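Local coordinates for protein archease (Thermotoga maritima, PDB 1J5U) that probably activates the tRNA-splicing ligase complex by promoting guanylylation of its catalytic subunit RtcB, and binds a calcium ion, at residues E45-V50 and T109-L114; E57-L62 and G93-V98; G83-R88 and R101-K106; T115-K120 and K131-T136. All blocks are in the same frame, centred on the assembly; numbering follows the deposited sequence.

Contact 1. Residues E45-V50 and T109-L114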
# COMPACT_ATOMS: atom_id res chain seq x y z
N GLU A 45 7.00 6.48 -1.59
CA GLU A 45 8.11 6.54 -2.53
C GLU A 45 7.65 6.62 -3.99
O GLU A 45 8.09 7.48 -4.74
CB GLU A 45 9.01 5.32 -2.33
CG GLU A 45 9.94 4.99 -3.49
CD GLU A 45 10.52 3.59 -3.36
OE1 GLU A 45 11.14 3.32 -2.31
OE2 GLU A 45 10.36 2.77 -4.29
N GLU A 46 6.74 5.72 -4.36
CA GLU A 46 6.23 5.66 -5.72
C GLU A 46 5.50 6.94 -6.12
O GLU A 46 5.63 7.44 -7.25
CB GLU A 46 5.33 4.43 -5.86
CG GLU A 46 4.75 4.17 -7.22
CD GLU A 46 5.81 4.06 -8.29
OE1 GLU A 46 6.86 3.44 -8.04
OE2 GLU A 46 5.57 4.58 -9.39
N GLU A 47 4.73 7.49 -5.18
CA GLU A 47 3.98 8.71 -5.45
C GLU A 47 4.77 10.00 -5.18
O GLU A 47 4.29 11.08 -5.48
CB GLU A 47 2.69 8.73 -4.64
CG GLU A 47 1.73 7.60 -5.02
CD GLU A 47 0.30 7.96 -4.68
OE1 GLU A 47 0.12 8.79 -3.75
OE2 GLU A 47 -0.63 7.43 -5.31
N GLY A 48 5.97 9.86 -4.65
CA GLY A 48 6.82 11.01 -4.35
C GLY A 48 6.13 11.97 -3.39
O GLY A 48 6.24 13.20 -3.52
N ILE A 49 5.42 11.42 -2.42
CA ILE A 49 4.68 12.21 -1.46
C ILE A 49 5.57 12.98 -0.50
O ILE A 49 6.53 12.44 0.04
CB ILE A 49 3.69 11.30 -0.66
CG1 ILE A 49 2.61 10.80 -1.61
CG2 ILE A 49 3.07 12.06 0.52
CD1 ILE A 49 1.74 9.67 -1.06
N VAL A 50 5.26 14.25 -0.31
CA VAL A 50 5.99 15.10 0.62
C VAL A 50 4.93 15.41 1.68
O VAL A 50 3.80 15.79 1.35
CB VAL A 50 6.50 16.41 -0.04
CG1 VAL A 50 7.28 17.25 0.98
CG2 VAL A 50 7.41 16.08 -1.22
N THR A 109 4.18 8.66 -9.74
CA THR A 109 3.16 7.85 -10.37
C THR A 109 2.00 7.61 -9.42
O THR A 109 2.19 7.04 -8.35
CB THR A 109 3.73 6.48 -10.78
OG1 THR A 109 5.06 6.65 -11.27
CG2 THR A 109 2.87 5.85 -11.85
N GLU A 110 0.81 8.04 -9.81
CA GLU A 110 -0.38 7.85 -8.99
C GLU A 110 -0.78 6.38 -8.94
O GLU A 110 -0.98 5.76 -9.97
CB GLU A 110 -1.55 8.65 -9.57
CG GLU A 110 -1.22 10.11 -9.89
CD GLU A 110 -0.86 10.33 -11.35
OE1 GLU A 110 0.18 9.78 -11.81
OE2 GLU A 110 -1.62 11.04 -12.05
N ILE A 111 -0.89 5.82 -7.74
CA ILE A 111 -1.29 4.43 -7.61
C ILE A 111 -2.80 4.39 -7.41
O ILE A 111 -3.33 5.03 -6.49
CB ILE A 111 -0.56 3.73 -6.43
CG1 ILE A 111 0.92 3.54 -6.78
CG2 ILE A 111 -1.22 2.39 -6.13
CD1 ILE A 111 1.77 2.94 -5.64
N LYS A 112 -3.48 3.64 -8.27
CA LYS A 112 -4.93 3.50 -8.23
C LYS A 112 -5.43 2.47 -7.23
O LYS A 112 -6.51 2.63 -6.64
CB LYS A 112 -5.47 3.12 -9.61
CG LYS A 112 -5.25 4.16 -10.70
CD LYS A 112 -5.82 3.66 -12.02
CE LYS A 112 -5.50 4.60 -13.16
NZ LYS A 112 -5.82 3.95 -14.47
N ALA A 113 -4.68 1.40 -7.07
CA ALA A 113 -5.10 0.35 -6.16
C ALA A 113 -4.08 -0.75 -6.00
O ALA A 113 -3.19 -0.93 -6.85
CB ALA A 113 -6.40 -0.28 -6.69
N LEU A 114 -4.22 -1.48 -4.90
CA LEU A 114 -3.42 -2.67 -4.68
C LEU A 114 -4.38 -3.73 -5.24
O LEU A 114 -5.57 -3.71 -4.91
CB LEU A 114 -3.19 -2.94 -3.20
CG LEU A 114 -2.60 -4.33 -2.92
CD1 LEU A 114 -1.19 -4.46 -3.54
CD2 LEU A 114 -2.52 -4.53 -1.40
O HOH W 1 -2.72 6.39 -4.28
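Glu46 and Glu47, in the last turn of helix 32-47, meet residues 109-111 just ahead of strand 113-124, so the contact ties a helix C-terminus with a Schellman motif at Gly48 to the approach to a sheet strand. Glu47 OE2 takes the N-H of Ile111 on the anti lone pair at 2.9 Å, an almost straight bond (171°). The same oxygen also accepts a hydrogen bond from a water at 2.6 Å, and that water donates a second one to Ile111 O, so the carboxylate serves both the N-H and, through water, the C=O of one residue. Glu46 works from its backbone and its side chain: its O accepts from Thr109 N at 3.1 Å, while OE2 has only a weak bond from Thr109 OG1. With CG anti to the backbone N (chi1 -178°), Glu46 lays that methylene across the end of Ile111, the two side chains at about a right angle; the bend at chi2 then turns CD off an extended course. Further out, Ile111 packs on Phe134, Glu47 touches Ile80 of helix 66-81, and a weak, long ion pair links Glu47 to Lys106. Thr109 also touches Thr136, a calcium ligand, so the loop residue that receives the helix end borders the metal site. The closest apolar touch is Glu46 CG to Ile111 CD1, 3.6 Å.

Contact 2. Residues E57-L62 and G93-V98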
# COMPACT_ATOMS: atom_id res chain seq x y z
N GLU A 57 -5.65 10.01 12.57
CA GLU A 57 -5.46 8.58 12.80
C GLU A 57 -6.71 7.72 12.60
O GLU A 57 -7.83 8.16 12.84
CB GLU A 57 -4.88 8.36 14.21
CG GLU A 57 -3.64 9.17 14.49
CD GLU A 57 -3.12 9.01 15.91
OE1 GLU A 57 -3.90 9.09 16.88
OE2 GLU A 57 -1.90 8.84 16.05
N LYS A 58 -6.49 6.48 12.17
CA LYS A 58 -7.57 5.52 11.95
C LYS A 58 -7.10 4.17 12.46
O LYS A 58 -5.90 3.93 12.57
CB LYS A 58 -7.92 5.41 10.47
CG LYS A 58 -8.38 6.70 9.84
CD LYS A 58 -8.65 6.54 8.35
CE LYS A 58 -9.90 5.70 8.10
NZ LYS A 58 -10.23 5.65 6.62
N MSE A 59 -8.07 3.31 12.78
CA MSE A 59 -7.80 1.97 13.27
C MSE A 59 -8.08 0.94 12.17
O MSE A 59 -9.00 1.10 11.37
CB MSE A 59 -8.71 1.61 14.45
CG MSE A 59 -8.59 2.47 15.69
SE MSE A 59 -6.85 2.46 16.55
CE MSE A 59 -6.48 0.66 16.43
N TYR A 60 -7.27 -0.11 12.16
CA TYR A 60 -7.45 -1.20 11.22
C TYR A 60 -7.28 -2.49 12.00
O TYR A 60 -6.51 -2.55 12.95
CB TYR A 60 -6.40 -1.14 10.10
CG TYR A 60 -6.53 0.06 9.24
CD1 TYR A 60 -7.43 0.08 8.17
CD2 TYR A 60 -5.77 1.20 9.48
CE1 TYR A 60 -7.57 1.19 7.38
CE2 TYR A 60 -5.91 2.34 8.68
CZ TYR A 60 -6.82 2.32 7.64
OH TYR A 60 -6.97 3.43 6.86
N PRO A 61 -8.03 -3.53 11.62
CA PRO A 61 -7.89 -4.80 12.34
C PRO A 61 -6.54 -5.46 12.05
O PRO A 61 -6.06 -5.48 10.90
CB PRO A 61 -9.07 -5.61 11.81
CG PRO A 61 -9.23 -5.08 10.40
CD PRO A 61 -9.10 -3.59 10.62
N LEU A 62 -5.92 -6.00 13.10
CA LEU A 62 -4.65 -6.68 12.92
C LEU A 62 -5.03 -8.13 12.65
O LEU A 62 -5.11 -8.95 13.56
CB LEU A 62 -3.80 -6.55 14.19
CG LEU A 62 -2.40 -7.20 14.20
CD1 LEU A 62 -1.65 -6.85 12.97
CD2 LEU A 62 -1.64 -6.73 15.43
N GLY A 93 -3.26 -3.93 20.80
CA GLY A 93 -4.03 -5.15 20.95
C GLY A 93 -4.05 -5.93 19.64
O GLY A 93 -3.00 -6.22 19.07
N ASN A 94 -5.24 -6.26 19.17
CA ASN A 94 -5.36 -7.00 17.92
C ASN A 94 -5.77 -6.05 16.79
O ASN A 94 -6.48 -6.43 15.86
CB ASN A 94 -6.34 -8.17 18.09
CG ASN A 94 -7.77 -7.71 18.33
OD1 ASN A 94 -8.02 -6.59 18.76
ND2 ASN A 94 -8.73 -8.60 18.05
N GLU A 95 -5.31 -4.81 16.90
CA GLU A 95 -5.60 -3.78 15.91
C GLU A 95 -4.38 -2.92 15.66
O GLU A 95 -3.45 -2.92 16.45
CB GLU A 95 -6.69 -2.86 16.38
CG GLU A 95 -8.02 -3.50 16.60
CD GLU A 95 -8.99 -2.48 17.11
OE1 GLU A 95 -9.68 -1.84 16.27
OE2 GLU A 95 -9.03 -2.29 18.35
N LEU A 96 -4.41 -2.18 14.56
CA LEU A 96 -3.31 -1.30 14.23
C LEU A 96 -3.79 0.13 14.14
O LEU A 96 -4.76 0.43 13.43
CB LEU A 96 -2.68 -1.70 12.90
CG LEU A 96 -2.07 -3.11 12.89
CD1 LEU A 96 -1.74 -3.44 11.43
CD2 LEU A 96 -0.80 -3.17 13.77
N LYS A 97 -3.11 1.02 14.87
CA LYS A 97 -3.43 2.44 14.82
C LYS A 97 -2.47 3.06 13.82
O LYS A 97 -1.24 3.03 13.99
CB LYS A 97 -3.25 3.11 16.18
CG LYS A 97 -3.33 4.62 16.11
CD LYS A 97 -2.96 5.31 17.44
CE LYS A 97 -4.11 5.35 18.42
NZ LYS A 97 -3.77 6.19 19.63
N VAL A 98 -3.05 3.61 12.76
CA VAL A 98 -2.28 4.24 11.70
C VAL A 98 -2.36 5.76 11.79
O VAL A 98 -3.45 6.32 11.80
CB VAL A 98 -2.81 3.77 10.32
CG1 VAL A 98 -2.09 4.52 9.16
CG2 VAL A 98 -2.58 2.26 10.19
O HOH W 2 -3.08 8.83 19.41
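Lys58 pairs with Val98 and Tyr60 with Leu96 as antiparallel hydrogen-bonded pairs, strands 57-61 and 95-98 running at 153° to each other, and a further bond from Leu62 N to Asn94 O (2.8 Å), its donor above the carbonyl plane, continues the pairing past Pro61. On the face of Tyr60, Leu96 and Val98, the Tyr60 ring meets Val98 obliquely, CD2 lying 3.4 Å from CG2. With chi2 at 48°, Leu62 rests its CD1 against Leu96 CD1 at 3.7 Å. An alanine in place of Leu96 would probably open a gap beside the Leu62 methyl groups and under Tyr32 and Leu36 of helix 32-47. Tyr60 OH bonds to Asp75 and Lys58 NZ forms salt bridges with Asp75 and Glu79, which fastens this face to helix 66-81. On the opposite face, with Lys97, selenomethionine Met59 is bent at chi2 and chi3 and folds over the neighbouring strand: SE lies 3.7 Å from Lys97 CB, and CE reaches Glu95 CB at 3.5 Å. Beside it Glu57 OE1 and Lys97 NZ make a long salt bridge of 4.0 Å, bridged by a water that donates to OE1 and accepts from NZ, while Glu57 OE2 bonds to Thr99. The helix-facing side thus combines apolar packing with polar ties from Lys58 and Tyr60, while the face of Met59 carries a long, water-bridged charge pair.

Contact 3. Residues G83-R88 and R101-K106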
# COMPACT_ATOMS: atom_id res chain seq x y z
N GLY A 83 -6.01 13.50 0.37
CA GLY A 83 -4.96 14.35 0.87
C GLY A 83 -4.26 13.84 2.13
O GLY A 83 -3.53 14.59 2.75
N TRP A 84 -4.45 12.57 2.49
CA TRP A 84 -3.80 12.03 3.68
C TRP A 84 -2.94 10.77 3.39
O TRP A 84 -3.43 9.81 2.81
CB TRP A 84 -4.86 11.67 4.74
CG TRP A 84 -5.66 12.85 5.27
CD1 TRP A 84 -6.85 13.31 4.82
CD2 TRP A 84 -5.27 13.73 6.33
NE1 TRP A 84 -7.24 14.43 5.52
CE2 TRP A 84 -6.28 14.71 6.46
CE3 TRP A 84 -4.16 13.79 7.18
CZ2 TRP A 84 -6.22 15.73 7.40
CZ3 TRP A 84 -4.10 14.82 8.13
CH2 TRP A 84 -5.13 15.77 8.23
N ALA A 85 -1.69 10.76 3.83
CA ALA A 85 -0.81 9.62 3.59
C ALA A 85 -0.44 8.86 4.86
O ALA A 85 -0.19 9.45 5.91
CB ALA A 85 0.45 10.09 2.87
N PRO A 86 -0.43 7.51 4.78
CA PRO A 86 -0.06 6.71 5.96
C PRO A 86 1.38 7.05 6.34
O PRO A 86 2.26 7.12 5.49
CB PRO A 86 -0.24 5.27 5.46
CG PRO A 86 0.08 5.39 3.95
CD PRO A 86 -0.71 6.66 3.61
N TRP A 87 1.63 7.25 7.62
CA TRP A 87 2.97 7.63 8.07
C TRP A 87 3.56 6.71 9.14
O TRP A 87 4.70 6.21 9.01
CB TRP A 87 2.92 9.09 8.57
CG TRP A 87 4.19 9.58 9.21
CD1 TRP A 87 5.44 9.63 8.64
CD2 TRP A 87 4.34 10.10 10.53
NE1 TRP A 87 6.35 10.15 9.53
CE2 TRP A 87 5.69 10.45 10.70
CE3 TRP A 87 3.44 10.31 11.59
CZ2 TRP A 87 6.19 11.00 11.89
CZ3 TRP A 87 3.93 10.86 12.78
CH2 TRP A 87 5.29 11.20 12.92
N ARG A 88 2.80 6.48 10.20
CA ARG A 88 3.27 5.61 11.27
C ARG A 88 2.23 4.55 11.59
O ARG A 88 1.04 4.74 11.37
CB ARG A 88 3.58 6.43 12.53
CG ARG A 88 4.87 7.26 12.39
CD ARG A 88 6.10 6.35 12.49
NE ARG A 88 7.36 7.05 12.18
CZ ARG A 88 7.85 7.21 10.96
NH1 ARG A 88 7.19 6.74 9.90
NH2 ARG A 88 9.00 7.85 10.78
N ARG A 101 -0.40 11.64 7.74
CA ARG A 101 0.07 13.02 7.74
C ARG A 101 -0.46 13.68 6.48
O ARG A 101 -0.65 13.02 5.44
CB ARG A 101 1.60 13.10 7.83
CG ARG A 101 2.10 13.09 9.28
CD ARG A 101 3.61 13.12 9.38
NE ARG A 101 4.19 14.35 8.86
CZ ARG A 101 5.49 14.62 8.82
NH1 ARG A 101 6.38 13.75 9.27
NH2 ARG A 101 5.91 15.77 8.31
N LYS A 102 -0.77 14.97 6.58
CA LYS A 102 -1.31 15.71 5.46
C LYS A 102 -0.27 15.76 4.37
O LYS A 102 0.90 16.00 4.63
CB LYS A 102 -1.70 17.13 5.88
CG LYS A 102 -2.52 17.86 4.86
CD LYS A 102 -3.86 17.16 4.65
CE LYS A 102 -4.61 17.77 3.47
NZ LYS A 102 -5.92 17.12 3.24
N ILE A 103 -0.70 15.53 3.14
CA ILE A 103 0.19 15.55 2.00
C ILE A 103 0.46 16.99 1.56
O ILE A 103 -0.48 17.72 1.24
CB ILE A 103 -0.44 14.78 0.83
CG1 ILE A 103 -0.55 13.30 1.21
CG2 ILE A 103 0.32 15.04 -0.46
CD1 ILE A 103 -1.29 12.46 0.18
N ARG A 104 1.72 17.40 1.59
CA ARG A 104 2.05 18.76 1.15
C ARG A 104 1.95 18.73 -0.38
O ARG A 104 1.19 19.49 -0.98
CB ARG A 104 3.46 19.15 1.57
CG ARG A 104 3.75 20.64 1.35
CD ARG A 104 5.19 20.97 1.70
NE ARG A 104 5.52 20.61 3.07
CZ ARG A 104 6.76 20.48 3.53
NH1 ARG A 104 7.79 20.69 2.71
NH2 ARG A 104 6.97 20.14 4.80
N LYS A 105 2.70 17.83 -1.00
CA LYS A 105 2.67 17.69 -2.45
C LYS A 105 3.07 16.29 -2.89
O LYS A 105 3.65 15.53 -2.10
CB LYS A 105 3.58 18.74 -3.12
CG LYS A 105 5.02 18.72 -2.65
CD LYS A 105 5.87 19.65 -3.51
CE LYS A 105 7.27 19.83 -2.94
NZ LYS A 105 7.23 20.49 -1.59
N LYS A 106 2.76 15.97 -4.14
CA LYS A 106 3.08 14.68 -4.73
C LYS A 106 3.82 14.90 -6.05
O LYS A 106 3.56 15.87 -6.76
CB LYS A 106 1.81 13.87 -5.01
CG LYS A 106 1.01 13.49 -3.79
CD LYS A 106 0.02 12.38 -4.10
CE LYS A 106 -0.93 12.76 -5.21
NZ LYS A 106 -1.94 11.71 -5.44
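Lys102 lies over a face of Trp84, and Arg101 over a face of Trp87. Lys102, bent at chi2 (63°), brings CD over the centre of the Trp84 indole, 3.8 Å from the centroid of the six-membered ring, a CH-pi contact. Its NZ continues over the five-membered ring as a cation-pi partner, 4.1 Å from that centroid. The same chain passes Gly83, with CD 3.2 Å from Gly83 O; a CB on Gly83 would run into Lys102 NZ. Arg101 makes the same two kinds of contact with Trp87: CD sits over the ring, 3.3 Å from Trp87 CD2, and CZ lies 4.7 Å from the five-membered-ring centroid as the cation-pi partner. Its chain bends at chi3, which sets NE, and the guanidinium plane stands 85° from that of the indole, an edge toward the ring. Arg88 CG covers the opposite face, so Trp87 is sandwiched between two arginine side chains. Ala85 CB and Ile103 CG1 pack on the side away from Trp84, and the backbones pair antiparallel, Ala85 N to Arg101 O at 3.0 Å and Arg101 N to Ala85 O at 2.9 Å. These residues belong to the beta hairpin of strands 84-92 and 95-105. Arg101 NE bonds to Asp52 O, and Leu51 of strand 50-52 touches Ala85, Trp87 and Arg101. Ile103 reaches Ile80 of helix 66-81, and Ala85 meets Leu44 of helix 32-47.

Contact 4. Residues T115-K120 and K131-T136. With CA (calcium ion), chain B.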
# COMPACT_ATOMS: atom_id res chain seq x y z
N THR A 115 -3.88 -4.62 -6.09
CA THR A 115 -4.70 -5.69 -6.65
C THR A 115 -4.49 -6.97 -5.87
O THR A 115 -3.65 -7.04 -4.96
CB THR A 115 -4.32 -5.98 -8.13
OG1 THR A 115 -3.02 -6.59 -8.15
CG2 THR A 115 -4.29 -4.70 -8.94
N TYR A 116 -5.23 -8.01 -6.24
CA TYR A 116 -5.04 -9.30 -5.61
C TYR A 116 -4.01 -10.12 -6.38
O TYR A 116 -3.67 -11.23 -5.98
CB TYR A 116 -6.35 -10.09 -5.55
CG TYR A 116 -7.14 -9.87 -4.28
CD1 TYR A 116 -8.32 -9.12 -4.28
CD2 TYR A 116 -6.71 -10.42 -3.07
CE1 TYR A 116 -9.04 -8.92 -3.11
CE2 TYR A 116 -7.42 -10.22 -1.90
CZ TYR A 116 -8.58 -9.47 -1.92
OH TYR A 116 -9.28 -9.26 -0.75
N HIS A 117 -3.49 -9.57 -7.47
CA HIS A 117 -2.51 -10.29 -8.30
C HIS A 117 -1.28 -10.71 -7.51
O HIS A 117 -0.59 -9.85 -6.96
CB HIS A 117 -2.03 -9.43 -9.47
CG HIS A 117 -3.09 -9.07 -10.45
ND1 HIS A 117 -3.83 -10.01 -11.14
CD2 HIS A 117 -3.54 -7.86 -10.88
CE1 HIS A 117 -4.68 -9.40 -11.95
NE2 HIS A 117 -4.52 -8.10 -11.81
N LEU A 118 -1.01 -12.01 -7.48
CA LEU A 118 0.16 -12.55 -6.79
C LEU A 118 0.23 -12.24 -5.29
O LEU A 118 1.28 -12.43 -4.68
CB LEU A 118 1.44 -12.05 -7.49
CG LEU A 118 1.49 -12.34 -9.00
CD1 LEU A 118 2.76 -11.72 -9.64
CD2 LEU A 118 1.43 -13.85 -9.23
N LEU A 119 -0.86 -11.75 -4.71
CA LEU A 119 -0.87 -11.44 -3.27
C LEU A 119 -1.02 -12.76 -2.52
O LEU A 119 -2.08 -13.38 -2.57
CB LEU A 119 -2.05 -10.52 -2.94
CG LEU A 119 -2.09 -9.93 -1.53
CD1 LEU A 119 -0.72 -9.29 -1.20
CD2 LEU A 119 -3.22 -8.90 -1.43
N LYS A 120 0.05 -13.20 -1.85
CA LYS A 120 0.06 -14.46 -1.10
C LYS A 120 1.22 -14.44 -0.10
O LYS A 120 2.38 -14.44 -0.50
CB LYS A 120 0.24 -15.65 -2.05
CG LYS A 120 0.31 -17.02 -1.38
CD LYS A 120 0.82 -18.07 -2.40
CE LYS A 120 0.65 -19.52 -1.92
NZ LYS A 120 1.51 -19.88 -0.73
N LYS A 131 4.55 -10.84 -2.98
CA LYS A 131 4.65 -9.87 -4.04
C LYS A 131 3.41 -8.99 -3.81
O LYS A 131 2.44 -9.43 -3.19
CB LYS A 131 4.55 -10.54 -5.42
CG LYS A 131 5.87 -10.57 -6.21
CD LYS A 131 5.72 -11.33 -7.52
CE LYS A 131 6.97 -11.21 -8.38
NZ LYS A 131 8.19 -11.49 -7.59
N VAL A 132 3.47 -7.74 -4.25
CA VAL A 132 2.34 -6.83 -4.18
C VAL A 132 2.32 -6.19 -5.55
O VAL A 132 3.35 -5.66 -6.04
CB VAL A 132 2.46 -5.73 -3.08
CG1 VAL A 132 2.15 -6.35 -1.71
CG2 VAL A 132 3.85 -5.10 -3.10
N VAL A 133 1.15 -6.25 -6.19
CA VAL A 133 0.99 -5.70 -7.53
C VAL A 133 -0.04 -4.60 -7.52
O VAL A 133 -1.18 -4.79 -7.06
CB VAL A 133 0.57 -6.82 -8.51
CG1 VAL A 133 0.23 -6.23 -9.90
CG2 VAL A 133 1.70 -7.84 -8.62
N PHE A 134 0.37 -3.44 -8.01
CA PHE A 134 -0.49 -2.28 -8.05
C PHE A 134 -0.91 -1.90 -9.45
O PHE A 134 -0.22 -2.16 -10.45
CB PHE A 134 0.21 -1.06 -7.42
CG PHE A 134 0.61 -1.27 -5.99
CD1 PHE A 134 1.82 -1.92 -5.69
CD2 PHE A 134 -0.20 -0.82 -4.96
CE1 PHE A 134 2.21 -2.10 -4.37
CE2 PHE A 134 0.18 -0.99 -3.62
CZ PHE A 134 1.39 -1.63 -3.33
N ASP A 135 -2.07 -1.24 -9.49
CA ASP A 135 -2.68 -0.76 -10.71
C ASP A 135 -2.40 0.75 -10.77
O ASP A 135 -2.54 1.45 -9.78
CB ASP A 135 -4.19 -1.05 -10.64
CG ASP A 135 -4.94 -0.55 -11.85
OD1 ASP A 135 -4.33 -0.51 -12.92
OD2 ASP A 135 -6.13 -0.21 -11.74
N THR A 136 -1.93 1.24 -11.92
CA THR A 136 -1.67 2.67 -12.09
C THR A 136 -2.45 3.19 -13.30
O THR A 136 -2.39 4.40 -13.57
CB THR A 136 -0.16 2.99 -12.30
OG1 THR A 136 0.31 2.34 -13.49
CG2 THR A 136 0.67 2.50 -11.11
OXT THR A 136 -3.12 2.38 -13.95
CA CA B . -3.76 0.25 -15.13
O HOH W 3 -0.81 -7.87 -5.20
O HOH W 4 3.84 -13.99 -2.95
O HOH W 5 -2.10 -0.04 -17.30
O HOH W 6 -3.88 2.56 -16.85
O HOH W 7 -5.90 -0.26 -16.85
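Thr115 OG1 and its own backbone N both donate to Val133 O, at 2.8 Å and 2.9 Å, so two bonds grip one carbonyl. The N-H comes nearly straight down the C=O direction, whereas OG1 sits above the carbonyl plane. Chi1 of 69° puts OG1 between the backbone N and the carbonyl carbon, where it also accepts from His117 N at 3.1 Å and closes an ST turn. An alanine in place of Thr115 would probably cost Val133 O its second donor and leave His117 N without this acceptor. Val133 holds CG1 anti to its backbone N (chi1 173°), which drops CG2 near His117 O, 3.5 Å away, and its CB packs 3.8 Å from His117 CB; a water links Val133 N with the carbonyls of Thr115 and His117. Beyond them, on the type II turn from Tyr116 to Leu119, Leu118 lies side by side with Lys131, CD1 to CD 3.7 Å. Asp135 OD1 binds the calcium ion at 2.4 Å. Thr136 OXT, the chain terminus, binds the ion at 2.5 Å; three waters, His19 O and Asp22 OD2 complete the site. The contact belongs to the hairpin of strands 113-124 and 127-135. Strand 127-135 is the middle strand of its three-stranded sheet, with 23-29 on its other side, and Val132 and Leu119 meet Phe69 of helix 66-81.

How the contacts relate
The calcium ion sits in contact 4, and contact 1 comes nearest to it of the others, through Lys112, whose NZ makes a weak hydrogen bond to Thr136 OXT; the Thr109 side chain is about 9 Å from the ion. These two contacts touch, Lys112 N lying 2.8 Å from Asp135 O and Ala113 O 2.9 Å from Asp135 N, across a classic beta bulge. Contact 1 also meets contact 3, where Val50 O is 2.6 Å from Arg104 N, and so connects the two sheets. Contacts 2 and 3 share strand 95-105, their centres 18 Å apart, and Val98 packs on Pro86. Contact 2 touches neither contact 1 nor contact 4; its nearest atoms are about 12 Å from each.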